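Local coordinates for penicillin-binding protein PbpB (Mycobacterium tuberculosis, PDB 6KGW), which makes cross-linked peptidoglycan for the mycobacterial cell wall from lipid-linked intermediates and is a target of penicillins, at residues T476-Q481 against D492-T497; P267-K272 against G322-V327; R24-L29 against T192-L197; R410-T415 against T423-P428. All coordinates share one frame; numbering follows the deposited sequence.

In the fold
Interactions 1 and 2 form one active-site cleft in the transpeptidase domain, and both hold AIX, the ring-opened penicillin joined to S269. Their centres lie about 11 Å apart, and they touch where T476 O meets S269 CB at 3.4 Å and where T497 CG2 meets V270 CG1 at 3.3 Å. Interactions 3 and 4 make a second pair on the opposite side of the chain's centre, also with centres about 11 Å apart. Neighbouring strands 192-195 and 412-416 of one mixed sheet join them, with V194 O 2.7 Å from K413 N. The two pairs do not touch: interactions 1 and 4 have centres about 34 Å apart and nearest atoms about 19 Å apart.

Interaction 1. Residues T476-Q481 against D492-T497; sequences TGTAQQ and DVYWIT. With AIX ((2R,4S)-2-[(1R)-1-{[(2R)-2-amino-2-phenylacetyl]amino}-2-oxoethyl]-5,5-dimethyl-1,3-thiazolidine-4-carboxylic acid), chain E.
G477 and A479 each exchange two backbone hydrogen bonds with their antiparallel partners, T497 and W495, and Q481 N donates a fifth to V493 O. The A479 N to W495 O bond, 3.1 Å long, is almost straight at 171°. One weak side-chain bond crosses, from Q481 NE2 to Y494 O (3.1 Å); the same nitrogen also binds D516. T478 CG2 sits over the rim of one Y494 face, 4.0 Å from the ring centroid, a CH-pi contact, while Q480 CG reaches the ring's edge. On the side of A479 and W495, Q481 CG lies 3.5 Å from the centroid of the indole six-membered ring, and its amide stacks 17° from the ring plane. K475, T476 and G477 fit the KTG motif that lines the active site of penicillin-binding transpeptidases. T497 CG2 presses on G477 CA at 3.3 Å. T478 N, at the strand edge turned away from W495, donates to the ester carbonyl oxygen O4 of AIX (2.8 Å). On the face of T478, T476 OG1, also bonded to T461, holds AIX carboxylate O1 (2.7 Å), T478 OG1 takes O2, and Q480, whose NE2 binds F490 O, accepts a weak bond at OE1 from AIX N2.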
# COMPACT_ATOMS: atom_id res chain seq x y z
N THR A 476 10.62 4.85 -5.29
CA THR A 476 11.07 4.99 -3.91
C THR A 476 10.52 6.28 -3.31
O THR A 476 10.09 7.19 -4.02
CB THR A 476 12.59 5.04 -3.84
OG1 THR A 476 13.08 5.96 -4.83
CG2 THR A 476 13.22 3.63 -4.07
N GLY A 477 10.58 6.35 -1.98
CA GLY A 477 10.35 7.62 -1.30
C GLY A 477 11.09 7.72 0.01
O GLY A 477 11.34 6.72 0.69
N THR A 478 11.41 8.96 0.38
CA THR A 478 12.05 9.29 1.66
C THR A 478 11.42 10.62 2.09
O THR A 478 11.82 11.68 1.61
CB THR A 478 13.57 9.42 1.52
OG1 THR A 478 14.12 8.26 0.89
CG2 THR A 478 14.23 9.59 2.88
N ALA A 479 10.46 10.55 3.00
CA ALA A 479 9.74 11.71 3.48
C ALA A 479 10.18 12.04 4.90
O ALA A 479 10.39 11.14 5.72
CB ALA A 479 8.24 11.48 3.44
N GLN A 480 10.32 13.33 5.20
CA GLN A 480 10.72 13.73 6.54
C GLN A 480 9.52 13.73 7.48
O GLN A 480 8.42 14.15 7.11
CB GLN A 480 11.38 15.10 6.50
CG GLN A 480 12.70 15.11 5.75
CD GLN A 480 13.22 16.52 5.57
OE1 GLN A 480 12.98 17.15 4.52
NE2 GLN A 480 13.91 17.03 6.58
N GLN A 481 9.73 13.22 8.69
CA GLN A 481 8.67 13.20 9.68
C GLN A 481 8.68 14.50 10.48
O GLN A 481 9.69 15.19 10.57
CB GLN A 481 8.82 12.00 10.63
CG GLN A 481 8.93 10.64 9.96
CD GLN A 481 8.76 9.52 10.96
OE1 GLN A 481 8.40 9.75 12.11
NE2 GLN A 481 9.02 8.30 10.54
N ASP A 492 16.63 14.07 10.13
CA ASP A 492 17.12 12.73 9.85
C ASP A 492 16.17 11.65 10.37
O ASP A 492 16.61 10.55 10.72
CB ASP A 492 18.51 12.56 10.43
CG ASP A 492 18.54 12.84 11.92
OD1 ASP A 492 17.55 13.43 12.42
OD2 ASP A 492 19.53 12.47 12.58
N VAL A 493 14.86 11.93 10.43
CA VAL A 493 13.84 10.94 10.75
C VAL A 493 12.90 10.84 9.56
O VAL A 493 12.27 11.83 9.17
CB VAL A 493 13.07 11.29 12.03
CG1 VAL A 493 12.07 10.18 12.36
CG2 VAL A 493 14.02 11.53 13.20
N TYR A 494 12.78 9.64 8.99
CA TYR A 494 12.09 9.49 7.72
C TYR A 494 11.05 8.38 7.76
O TYR A 494 11.16 7.41 8.52
CB TYR A 494 13.07 9.21 6.57
CG TYR A 494 14.22 10.20 6.49
CD1 TYR A 494 14.02 11.50 6.04
CD2 TYR A 494 15.51 9.84 6.86
CE1 TYR A 494 15.07 12.41 5.95
CE2 TYR A 494 16.56 10.74 6.78
CZ TYR A 494 16.33 12.02 6.32
OH TYR A 494 17.38 12.93 6.24
N TRP A 495 10.03 8.53 6.93
CA TRP A 495 9.25 7.40 6.44
C TRP A 495 9.90 6.96 5.14
O TRP A 495 10.01 7.76 4.21
CB TRP A 495 7.80 7.78 6.20
CG TRP A 495 7.00 8.07 7.42
CD1 TRP A 495 6.63 7.19 8.40
CD2 TRP A 495 6.43 9.33 7.78
NE1 TRP A 495 5.88 7.83 9.36
CE2 TRP A 495 5.74 9.14 8.99
CE3 TRP A 495 6.44 10.60 7.19
CZ2 TRP A 495 5.06 10.17 9.62
CZ3 TRP A 495 5.78 11.61 7.81
CH2 TRP A 495 5.10 11.40 9.02
N ILE A 496 10.39 5.72 5.09
CA ILE A 496 10.84 5.13 3.84
C ILE A 496 9.67 4.38 3.22
O ILE A 496 8.83 3.80 3.93
CB ILE A 496 12.04 4.19 4.06
CG1 ILE A 496 13.16 4.94 4.80
CG2 ILE A 496 12.52 3.64 2.72
CD1 ILE A 496 13.43 6.34 4.28
N THR A 497 9.60 4.39 1.91
CA THR A 497 8.39 3.96 1.24
C THR A 497 8.78 3.44 -0.13
O THR A 497 9.70 3.98 -0.76
CB THR A 497 7.41 5.15 1.22
OG1 THR A 497 6.07 4.73 1.02
CG2 THR A 497 7.80 6.18 0.22
C8 AIX E . 16.62 12.40 2.77
C5 AIX E . 15.14 13.84 1.53
C6 AIX E . 15.71 10.65 -2.45
N1 AIX E . 13.10 13.14 -0.77
C2 AIX E . 14.15 8.61 -2.71
N3 AIX E . 13.37 10.87 -3.19
C4 AIX E . 13.74 14.35 1.24
C1 AIX E . 16.47 10.21 -3.70
C3 AIX E . 13.42 14.34 -0.27
C7 AIX E . 15.35 12.90 2.53
C9 AIX E . 17.69 12.83 2.02
C10 AIX E . 17.49 13.77 1.03
C11 AIX E . 16.22 14.27 0.79
C12 AIX E . 14.26 10.08 -2.34
C13 AIX E . 13.66 12.28 -3.11
C14 AIX E . 12.61 12.91 -2.13
C15 AIX E . 11.37 11.96 -2.19
C16 AIX E . 16.50 10.34 -1.18
N2 AIX E . 13.51 15.67 1.86
O1 AIX E . 13.64 8.47 -3.89
O2 AIX E . 14.51 7.68 -2.00
O3 AIX E . 13.45 15.37 -0.93
O4 AIX E . 11.24 11.04 -1.42
S1 AIX E . 15.40 12.47 -2.54

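Interaction 2. Residues P267-K272 against G322-V327; sequences PGSVNK and GKSSNV. With AIX ((2R,4S)-2-[(1R)-1-{[(2R)-2-amino-2-phenylacetyl]amino}-2-oxoethyl]-5,5-dimethyl-1,3-thiazolidine-4-carboxylic acid), chain E.
S269, whose OG is covalently bonded to C15 of AIX (1.5 Å), brings that same oxygen to 3.2 Å from S324 OG. K272 reaches across to 322-327 with its chain fully extended (chi2 to chi4 all near 180°), which carries NZ to S324 OG at 2.9 Å and to N326 OD1 at 3.1 Å. The lysine crosses the asparagine side chain at about a right angle, and NZ stands tilted from the amide carbonyl plane. S269 and K272 fit the SxxK motif of penicillin-binding proteins, S324 and N326 the SxN motif, and S324 OG is further bonded to K475 NZ of the neighbouring strand. Backbone shape sets these groups: a 3-10 turn over 269-271 puts S269 and K272 on one side, S324 with positive phi closes helix 317-323 in a Schellman motif, and S325 N-caps helix 326-347 while binding D306. The acyl group is held from several directions. AIX N3 donates hydrogen bonds to S269 OG (2.7 Å) and S324 OG (3.0 Å). S269 N gives a weak bond to O4, which with T478 N is consistent with the oxyanion hole of this family, and N326 ND2 donates to O3 of the AIX acylamino arm.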
# COMPACT_ATOMS: atom_id res chain seq x y z
N PRO A 267 3.93 10.91 2.33
CA PRO A 267 4.51 9.90 1.43
C PRO A 267 5.86 10.29 0.82
O PRO A 267 6.58 9.40 0.35
CB PRO A 267 3.45 9.77 0.35
CG PRO A 267 2.88 11.20 0.27
CD PRO A 267 2.83 11.66 1.70
N GLY A 268 6.22 11.57 0.80
CA GLY A 268 7.42 11.95 0.07
C GLY A 268 7.34 11.51 -1.38
O GLY A 268 6.28 11.53 -2.01
N SER A 269 8.46 11.01 -1.89
CA SER A 269 8.65 10.81 -3.33
C SER A 269 7.79 9.71 -3.96
O SER A 269 7.66 9.71 -5.20
CB SER A 269 10.11 10.51 -3.59
OG SER A 269 10.79 11.73 -3.55
N VAL A 270 7.20 8.78 -3.20
CA VAL A 270 6.28 7.88 -3.89
C VAL A 270 5.10 8.65 -4.46
O VAL A 270 4.49 8.21 -5.44
CB VAL A 270 5.74 6.73 -3.02
CG1 VAL A 270 6.79 5.67 -2.88
CG2 VAL A 270 5.24 7.25 -1.67
N ASN A 271 4.79 9.82 -3.90
CA ASN A 271 3.72 10.63 -4.46
C ASN A 271 4.01 11.12 -5.88
O ASN A 271 3.11 11.66 -6.52
CB ASN A 271 3.45 11.83 -3.56
CG ASN A 271 2.03 12.33 -3.68
OD1 ASN A 271 1.10 11.54 -3.66
ND2 ASN A 271 1.86 13.65 -3.83
N LYS A 272 5.24 10.97 -6.38
CA LYS A 272 5.55 11.57 -7.67
C LYS A 272 4.82 10.91 -8.83
O LYS A 272 4.80 11.47 -9.93
CB LYS A 272 7.06 11.57 -7.89
CG LYS A 272 7.79 12.56 -7.00
CD LYS A 272 9.28 12.59 -7.29
CE LYS A 272 10.03 13.41 -6.24
NZ LYS A 272 11.50 13.40 -6.51
N GLY A 322 13.07 8.54 -12.26
CA GLY A 322 13.95 7.44 -11.94
C GLY A 322 15.04 7.84 -10.96
O GLY A 322 15.48 7.02 -10.15
N LYS A 323 15.49 9.09 -11.03
CA LYS A 323 16.48 9.58 -10.08
C LYS A 323 15.84 10.35 -8.93
O LYS A 323 16.53 10.65 -7.95
CB LYS A 323 17.53 10.46 -10.78
CG LYS A 323 18.55 9.68 -11.57
CD LYS A 323 19.57 10.60 -12.23
CE LYS A 323 20.51 9.83 -13.16
NZ LYS A 323 21.20 8.66 -12.48
N SER A 324 14.55 10.65 -9.04
CA SER A 324 13.77 11.35 -8.01
C SER A 324 14.30 12.76 -7.77
O SER A 324 14.55 13.18 -6.64
CB SER A 324 13.73 10.53 -6.72
OG SER A 324 12.53 10.75 -6.03
N SER A 325 14.45 13.52 -8.86
CA SER A 325 14.73 14.96 -8.76
C SER A 325 13.50 15.72 -8.25
O SER A 325 12.46 15.72 -8.90
CB SER A 325 15.17 15.49 -10.12
OG SER A 325 15.21 16.91 -10.14
N ASN A 326 13.63 16.37 -7.09
CA ASN A 326 12.55 17.23 -6.61
C ASN A 326 12.38 18.44 -7.52
O ASN A 326 11.26 18.78 -7.92
CB ASN A 326 12.83 17.70 -5.17
CG ASN A 326 12.74 16.57 -4.13
OD1 ASN A 326 12.11 15.54 -4.35
ND2 ASN A 326 13.38 16.79 -2.98
N VAL A 327 13.49 19.10 -7.86
CA VAL A 327 13.46 20.26 -8.75
C VAL A 327 12.80 19.89 -10.08
O VAL A 327 11.89 20.59 -10.56
CB VAL A 327 14.90 20.79 -8.95
CG1 VAL A 327 14.93 21.92 -10.00
CG2 VAL A 327 15.48 21.24 -7.59
C8 AIX E . 16.62 12.40 2.77
C5 AIX E . 15.14 13.84 1.53
C6 AIX E . 15.71 10.65 -2.45
N1 AIX E . 13.10 13.14 -0.77
C2 AIX E . 14.15 8.61 -2.71
N3 AIX E . 13.37 10.87 -3.19
C4 AIX E . 13.74 14.35 1.24
C1 AIX E . 16.47 10.21 -3.70
C3 AIX E . 13.42 14.34 -0.27
C7 AIX E . 15.35 12.90 2.53
C9 AIX E . 17.69 12.83 2.02
C10 AIX E . 17.49 13.77 1.03
C11 AIX E . 16.22 14.27 0.79
C12 AIX E . 14.26 10.08 -2.34
C13 AIX E . 13.66 12.28 -3.11
C14 AIX E . 12.61 12.91 -2.13
C15 AIX E . 11.37 11.96 -2.19
C16 AIX E . 16.50 10.34 -1.18
N2 AIX E . 13.51 15.67 1.86
O1 AIX E . 13.64 8.47 -3.89
O2 AIX E . 14.51 7.68 -2.00
O3 AIX E . 13.45 15.37 -0.93
O4 AIX E . 11.24 11.04 -1.42
S1 AIX E . 15.40 12.47 -2.54

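Interaction 3. Residues R24-L29 against T192-L197; sequences RNNDRL and TVVLTL
The loop of the hairpin between strands 21-22 and 28-36 lies against the end of strand 192-195 in the mixed six-stranded sheet, where R24 meets T196 and L197. Strands 21-22 and 192-195 run parallel as neighbours, and R24 N to L197 O adds one backbone bond just past the strand ends, tying a segment of the PBP dimerisation domain to the chain entering helix 199-216. This bond is 2.9 Å long, with R24 N approaching L197 O nearly along the C=O axis; L195 O is almost as near but the angle is too poor for a bond. CG of R24 stands between the backbone N and the carbonyl carbon (chi1 70°), and the chain bends again at chi3; these two turns lay the methylenes past both carbonyls, with CG 3.5 Å from L197 O and CD 3.5 Å from T196 O. At the far end, NH2 forms a salt bridge to E232. T196 OG1 bonds to V233 O, and its carbonyl accepts from the arginine. Apolar packing covers the rest: V194 CG1 lies 4.0 Å from R24 CA, and L29 CD1 meets L195 CD1 at 3.7 Å, the two leucines meeting at a slant, with L197 CD1 farther off at 4.4 Å. R24 NH1 reaches T196 O at 2.8 Å on a lone pair in the carbonyl plane, the oxygen lying only 7° out of the guanidinium plane.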
# COMPACT_ATOMS: atom_id res chain seq x y z
N ARG A 24 -9.65 -16.36 0.62
CA ARG A 24 -10.31 -16.46 -0.67
C ARG A 24 -10.43 -17.89 -1.17
O ARG A 24 -11.29 -18.18 -2.00
CB ARG A 24 -9.58 -15.60 -1.72
CG ARG A 24 -8.20 -16.09 -2.15
CD ARG A 24 -7.46 -15.06 -3.05
NE ARG A 24 -8.15 -14.72 -4.29
CZ ARG A 24 -8.83 -13.60 -4.52
NH1 ARG A 24 -8.94 -12.66 -3.59
NH2 ARG A 24 -9.41 -13.39 -5.68
N ASN A 25 -9.60 -18.81 -0.66
CA ASN A 25 -9.70 -20.22 -0.99
C ASN A 25 -10.36 -21.01 0.13
O ASN A 25 -10.18 -22.23 0.22
CB ASN A 25 -8.32 -20.77 -1.32
CG ASN A 25 -7.63 -19.94 -2.38
OD1 ASN A 25 -8.23 -19.59 -3.40
ND2 ASN A 25 -6.38 -19.58 -2.14
N ASN A 26 -11.13 -20.34 0.98
CA ASN A 26 -11.84 -20.95 2.10
C ASN A 26 -10.90 -21.60 3.11
O ASN A 26 -11.30 -22.50 3.85
CB ASN A 26 -12.90 -21.94 1.60
CG ASN A 26 -14.17 -21.25 1.16
OD1 ASN A 26 -15.23 -21.40 1.78
ND2 ASN A 26 -14.07 -20.45 0.10
N ASP A 27 -9.66 -21.13 3.18
CA ASP A 27 -8.77 -21.56 4.25
C ASP A 27 -9.11 -20.79 5.51
O ASP A 27 -9.19 -19.56 5.50
CB ASP A 27 -7.31 -21.34 3.87
CG ASP A 27 -6.36 -22.02 4.83
OD1 ASP A 27 -6.79 -23.05 5.40
OD2 ASP A 27 -5.21 -21.55 5.02
N ARG A 28 -9.31 -21.50 6.61
CA ARG A 28 -9.89 -20.89 7.80
C ARG A 28 -8.89 -20.04 8.56
O ARG A 28 -7.78 -20.48 8.87
CB ARG A 28 -10.47 -21.96 8.71
CG ARG A 28 -11.78 -22.52 8.19
CD ARG A 28 -12.26 -23.62 9.08
NE ARG A 28 -11.17 -24.55 9.32
CZ ARG A 28 -11.19 -25.49 10.26
NH1 ARG A 28 -12.25 -25.62 11.05
NH2 ARG A 28 -10.14 -26.29 10.39
N LEU A 29 -9.29 -18.80 8.87
CA LEU A 29 -8.59 -17.91 9.77
C LEU A 29 -9.16 -17.93 11.19
O LEU A 29 -8.40 -17.95 12.15
CB LEU A 29 -8.62 -16.48 9.22
CG LEU A 29 -7.73 -16.28 7.99
CD1 LEU A 29 -8.15 -15.04 7.20
CD2 LEU A 29 -6.25 -16.22 8.43
N THR A 192 -20.61 -17.01 7.16
CA THR A 192 -19.17 -17.07 6.99
C THR A 192 -18.71 -15.90 6.13
O THR A 192 -19.36 -15.54 5.15
CB THR A 192 -18.76 -18.39 6.35
OG1 THR A 192 -18.74 -19.40 7.36
CG2 THR A 192 -17.38 -18.28 5.72
N VAL A 193 -17.59 -15.30 6.52
CA VAL A 193 -17.02 -14.15 5.82
C VAL A 193 -15.80 -14.63 5.04
O VAL A 193 -14.86 -15.16 5.63
CB VAL A 193 -16.66 -13.03 6.80
CG1 VAL A 193 -16.02 -11.84 6.05
CG2 VAL A 193 -17.90 -12.60 7.60
N VAL A 194 -15.83 -14.45 3.72
CA VAL A 194 -14.72 -14.81 2.84
C VAL A 194 -13.92 -13.54 2.54
O VAL A 194 -14.43 -12.60 1.92
CB VAL A 194 -15.23 -15.45 1.53
CG1 VAL A 194 -14.08 -16.05 0.75
CG2 VAL A 194 -16.30 -16.50 1.83
N LEU A 195 -12.67 -13.51 2.96
CA LEU A 195 -11.81 -12.37 2.68
C LEU A 195 -11.14 -12.51 1.31
O LEU A 195 -11.00 -13.61 0.75
CB LEU A 195 -10.76 -12.23 3.76
CG LEU A 195 -11.32 -12.18 5.18
CD1 LEU A 195 -10.16 -12.09 6.14
CD2 LEU A 195 -12.28 -11.00 5.38
N THR A 196 -10.71 -11.38 0.77
CA THR A 196 -9.89 -11.42 -0.43
C THR A 196 -8.47 -11.89 -0.14
O THR A 196 -7.75 -12.21 -1.09
CB THR A 196 -9.82 -10.06 -1.10
OG1 THR A 196 -9.19 -9.12 -0.21
CG2 THR A 196 -11.20 -9.60 -1.50
N LEU A 197 -8.06 -11.93 1.12
CA LEU A 197 -6.72 -12.38 1.47
C LEU A 197 -6.42 -13.78 0.91
O LEU A 197 -7.27 -14.66 0.89
CB LEU A 197 -6.55 -12.41 2.98
CG LEU A 197 -6.62 -11.10 3.76
CD1 LEU A 197 -6.51 -11.42 5.24
CD2 LEU A 197 -5.51 -10.16 3.30

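Interaction 4. Residues R410-T415 against T423-P428; sequences RIIKAT and TEEPRP
T415 and T423 exchange two backbone hydrogen bonds, with T423 N to T415 O at 3.0 Å and essentially straight (178°). E425 N adds a third, to K413 O at 2.8 Å. Between these bonds A414 pairs with E424, and its methyl CB packs closely on T423 O at 3.1 Å. Beyond the strand, CG of E425 lies 3.5 Å from I412 CG2 and close to I412 O; the bend at chi2 (-66°) turns its carboxylate on past I412 CG2. At the far end R410 and P428 pass each other in opposite directions: a bend at chi2 (42°) brings the guanidinium against the proline, whose CB lies over the rim of one face, 3.6 Å from NH2. The R427 guanidinium comes edge-on to R410 CB. Outer partners set the charged ends. The K413 side chain crosses E424 at a slant, with CG 3.8 Å from OE2; NZ lies 4.3 Å from E424 OE2, beyond a salt bridge, and pairs with E232 instead, while E424 OE2 pairs with R422. R427 NH2 is bonded to T230 O. On the other side of strand 412-416, K413 and A414 both face V194 of strand 192-195. That is a classic beta bulge, set in the first strand of a beta hairpin whose second strand, 422-424, forms an edge of the mixed sheet.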
# COMPACT_ATOMS: atom_id res chain seq x y z
N ARG A 410 -10.71 -3.64 -1.71
CA ARG A 410 -11.73 -4.33 -0.94
C ARG A 410 -11.09 -5.56 -0.31
O ARG A 410 -10.27 -6.23 -0.95
CB ARG A 410 -12.89 -4.76 -1.88
CG ARG A 410 -14.23 -4.04 -1.69
CD ARG A 410 -14.05 -2.59 -1.48
NE ARG A 410 -15.27 -1.81 -1.64
CZ ARG A 410 -15.27 -0.49 -1.79
NH1 ARG A 410 -14.13 0.19 -1.78
NH2 ARG A 410 -16.41 0.15 -1.95
N ILE A 411 -11.44 -5.85 0.94
CA ILE A 411 -10.96 -7.05 1.61
C ILE A 411 -12.06 -8.08 1.81
O ILE A 411 -11.74 -9.26 2.04
CB ILE A 411 -10.29 -6.74 2.97
CG1 ILE A 411 -9.40 -7.92 3.40
CG2 ILE A 411 -11.34 -6.45 4.06
CD1 ILE A 411 -8.22 -7.54 4.25
N ILE A 412 -13.33 -7.68 1.77
CA ILE A 412 -14.42 -8.64 1.93
C ILE A 412 -14.82 -9.11 0.55
O ILE A 412 -15.20 -8.31 -0.31
CB ILE A 412 -15.59 -8.03 2.71
CG1 ILE A 412 -15.09 -7.62 4.10
CG2 ILE A 412 -16.63 -9.09 2.93
CD1 ILE A 412 -16.05 -6.74 4.87
N LYS A 413 -14.67 -10.41 0.32
CA LYS A 413 -14.88 -11.01 -0.99
C LYS A 413 -16.33 -11.47 -1.18
O LYS A 413 -16.92 -11.22 -2.23
CB LYS A 413 -13.91 -12.19 -1.15
CG LYS A 413 -14.07 -13.00 -2.39
CD LYS A 413 -13.46 -12.33 -3.59
CE LYS A 413 -13.08 -13.35 -4.68
NZ LYS A 413 -12.91 -12.68 -6.00
N ALA A 414 -16.90 -12.11 -0.17
CA ALA A 414 -18.23 -12.70 -0.23
C ALA A 414 -18.61 -13.15 1.18
O ALA A 414 -17.77 -13.17 2.09
CB ALA A 414 -18.27 -13.89 -1.20
N THR A 415 -19.89 -13.48 1.35
CA THR A 415 -20.39 -14.08 2.58
C THR A 415 -21.20 -15.32 2.22
O THR A 415 -21.93 -15.33 1.22
CB THR A 415 -21.28 -13.12 3.38
OG1 THR A 415 -22.50 -12.91 2.67
CG2 THR A 415 -20.60 -11.80 3.56
N THR A 423 -23.03 -15.28 -1.53
CA THR A 423 -23.25 -13.98 -2.15
C THR A 423 -21.91 -13.28 -2.28
O THR A 423 -21.23 -13.02 -1.28
CB THR A 423 -24.22 -13.13 -1.34
OG1 THR A 423 -25.52 -13.75 -1.34
CG2 THR A 423 -24.31 -11.73 -1.93
N GLU A 424 -21.53 -12.96 -3.52
CA GLU A 424 -20.30 -12.21 -3.75
C GLU A 424 -20.49 -10.77 -3.29
O GLU A 424 -21.58 -10.20 -3.39
CB GLU A 424 -19.94 -12.28 -5.23
CG GLU A 424 -18.49 -12.60 -5.52
CD GLU A 424 -18.05 -13.93 -4.96
OE1 GLU A 424 -18.90 -14.81 -4.72
OE2 GLU A 424 -16.82 -14.10 -4.75
N GLU A 425 -19.43 -10.18 -2.73
CA GLU A 425 -19.47 -8.77 -2.36
C GLU A 425 -19.62 -7.90 -3.60
O GLU A 425 -19.01 -8.19 -4.63
CB GLU A 425 -18.20 -8.37 -1.60
CG GLU A 425 -18.26 -8.56 -0.11
CD GLU A 425 -19.27 -7.64 0.56
OE1 GLU A 425 -19.10 -6.39 0.50
OE2 GLU A 425 -20.23 -8.18 1.14
N PRO A 426 -20.39 -6.81 -3.53
CA PRO A 426 -20.54 -5.93 -4.70
C PRO A 426 -19.24 -5.20 -5.03
O PRO A 426 -18.61 -4.61 -4.15
CB PRO A 426 -21.66 -4.97 -4.30
CG PRO A 426 -21.74 -5.05 -2.81
CD PRO A 426 -21.30 -6.44 -2.43
N ARG A 427 -18.86 -5.23 -6.30
CA ARG A 427 -17.65 -4.56 -6.74
C ARG A 427 -17.83 -3.05 -6.73
O ARG A 427 -18.88 -2.54 -7.13
CB ARG A 427 -17.27 -5.01 -8.14
CG ARG A 427 -17.12 -6.51 -8.24
CD ARG A 427 -15.95 -6.99 -7.41
NE ARG A 427 -14.68 -6.47 -7.91
CZ ARG A 427 -13.77 -5.83 -7.18
NH1 ARG A 427 -13.95 -5.62 -5.88
NH2 ARG A 427 -12.66 -5.41 -7.77
N PRO A 428 -16.83 -2.30 -6.30
CA PRO A 428 -16.92 -0.85 -6.37
C PRO A 428 -16.75 -0.38 -7.80
O PRO A 428 -16.10 -1.02 -8.63
CB PRO A 428 -15.75 -0.39 -5.49
CG PRO A 428 -14.73 -1.49 -5.71
CD PRO A 428 -15.52 -2.76 -5.77